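PDB 4IUL: eukaryotic translation initiation factor 4 gamma 2 from Homo sapiens, which probably acts in translation initiation as an eIF4G-related scaffold, its HEAT-repeat MIF4G domain interacting with the RNA helicase eIF4A. Local coordinates for residues D166-H169 and E170-H174. Residues are numbered along the deposited sequence; the frame is centred on the assembly and turned at random.
Sequences DLIH and ESILH
The imidazole of His169 has Glu170 N lying obliquely to it. With CG beside the backbone N and anti to the carbonyl carbon (chi1 -58°), the ring end leads away from segment 170-174; Ile113 of helix 107-127 touches this side chain. The flat carbonyl of His169 is approached by aliphatic carbons instead: Ile172 CG2 lies 3.5 Å from His169 O, and Leu173 CG 3.7 Å from that oxygen. His169 occupies the N-cap position of helix 170-181, whose first turn closes with His174 N to Glu170 O at 3.0 Å. Upstream, Asp166, with phi 62°, is the C-prime residue of the Schellman motif ending helix 141-163, and the loop thus joins two helices of the HEAT-repeat MIF4G domain. Ile168 CD1 packs obliquely across Leu173, 3.7 Å from its CG, and sits 4.0 Å from Ile172 CG2. Leu173 also touches Val206 and Leu210 of helix 193-210. With alanine at Leu173, Ile168 CD1 would probably lose its closest partner and a gap would open toward Val206 and Leu210. Glu170 OE2 hydrogen-bonds His212 NE2.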
loop_
_atom_site.group_PDB
_atom_site.type_symbol
_atom_site.label_atom_id
_atom_site.label_comp_id
_atom_site.label_asym_id
_atom_site.label_seq_id
_atom_site.Cartn_x
_atom_site.Cartn_y
_atom_site.Cartn_z
ATOM N N ASP A 166 7.786 3.332 -7.185
ATOM C CA ASP A 166 7.225 3.069 -8.508
ATOM C C ASP A 166 6.830 1.606 -8.730
ATOM O O ASP A 166 6.901 1.098 -9.849
ATOM C CB ASP A 166 8.192 3.532 -9.614
ATOM C CG ASP A 166 7.459 3.923 -10.912
ATOM O OD1 ASP A 166 6.478 4.698 -10.830
ATOM O OD2 ASP A 166 7.861 3.469 -12.011
ATOM N N LEU A 167 6.393 0.945 -7.661
ATOM C CA LEU A 167 5.971 -0.457 -7.730
ATOM C C LEU A 167 4.471 -0.644 -8.026
ATOM O O LEU A 167 4.039 -1.750 -8.344
ATOM C CB LEU A 167 6.381 -1.188 -6.441
ATOM C CG LEU A 167 7.911 -1.348 -6.324
ATOM C CD1 LEU A 167 8.310 -1.995 -4.993
ATOM C CD2 LEU A 167 8.408 -2.186 -7.502
ATOM N N ILE A 168 3.682 0.425 -7.898
ATOM C CA ILE A 168 2.258 0.396 -8.239
ATOM C C ILE A 168 1.963 1.721 -8.951
ATOM O O ILE A 168 2.763 2.654 -8.865
ATOM C CB ILE A 168 1.315 0.208 -7.003
ATOM C CG1 ILE A 168 1.671 1.188 -5.884
ATOM C CG2 ILE A 168 1.342 -1.250 -6.540
ATOM C CD1 ILE A 168 1.019 2.548 -6.045
ATOM N N HIS A 169 0.831 1.803 -9.647
ATOM C CA HIS A 169 0.474 2.994 -10.424
ATOM C C HIS A 169 -0.490 4.044 -9.827
ATOM O O HIS A 169 -1.043 3.872 -8.730
ATOM C CB HIS A 169 -0.050 2.534 -11.786
ATOM C CG HIS A 169 0.937 1.711 -12.559
ATOM N ND1 HIS A 169 0.557 0.809 -13.531
ATOM C CD2 HIS A 169 2.289 1.650 -12.497
ATOM C CE1 HIS A 169 1.633 0.225 -14.032
ATOM N NE2 HIS A 169 2.697 0.718 -13.422
ATOM N N GLU A 170 -0.689 5.120 -10.592
ATOM C CA GLU A 170 -1.540 6.257 -10.218
ATOM C C GLU A 170 -2.997 5.943 -9.913
ATOM O O GLU A 170 -3.590 6.501 -8.986
ATOM C CB GLU A 170 -1.531 7.326 -11.317
ATOM C CG GLU A 170 -0.214 8.035 -11.535
ATOM C CD GLU A 170 -0.400 9.383 -12.244
ATOM O OE1 GLU A 170 -1.105 9.430 -13.274
ATOM O OE2 GLU A 170 0.157 10.397 -11.766
ATOM N N SER A 171 -3.577 5.061 -10.709
ATOM C CA SER A 171 -4.971 4.712 -10.539
ATOM C C SER A 171 -5.370 4.265 -9.131
ATOM O O SER A 171 -6.325 4.795 -8.559
ATOM C CB SER A 171 -5.352 3.634 -11.551
ATOM O OG SER A 171 -6.745 3.415 -11.515
ATOM N N ILE A 172 -4.646 3.304 -8.567
ATOM C CA ILE A 172 -4.988 2.805 -7.234
ATOM C C ILE A 172 -4.720 3.836 -6.145
ATOM O O ILE A 172 -5.404 3.850 -5.116
ATOM C CB ILE A 172 -4.243 1.477 -6.899
ATOM C CG1 ILE A 172 -4.953 0.765 -5.740
ATOM C CG2 ILE A 172 -2.823 1.749 -6.523
ATOM C CD1 ILE A 172 -4.430 -0.625 -5.437
ATOM N N LEU A 173 -3.730 4.697 -6.366
ATOM C CA LEU A 173 -3.427 5.738 -5.392
ATOM C C LEU A 173 -4.608 6.713 -5.323
ATOM O O LEU A 173 -5.052 7.071 -4.235
ATOM C CB LEU A 173 -2.146 6.476 -5.773
ATOM C CG LEU A 173 -0.840 5.708 -5.568
ATOM C CD1 LEU A 173 0.291 6.482 -6.206
ATOM C CD2 LEU A 173 -0.577 5.497 -4.079
ATOM N N HIS A 174 -5.127 7.132 -6.476
ATOM C CA HIS A 174 -6.276 8.045 -6.490
ATOM C C HIS A 174 -7.477 7.360 -5.829
ATOM O O HIS A 174 -8.299 8.009 -5.185
ATOM C CB HIS A 174 -6.640 8.460 -7.930
ATOM C CG HIS A 174 -5.750 9.524 -8.498
ATOM N ND1 HIS A 174 -5.826 10.844 -8.106
ATOM C CD2 HIS A 174 -4.727 9.453 -9.384
ATOM C CE1 HIS A 174 -4.885 11.538 -8.721
ATOM N NE2 HIS A 174 -4.202 10.718 -9.500
#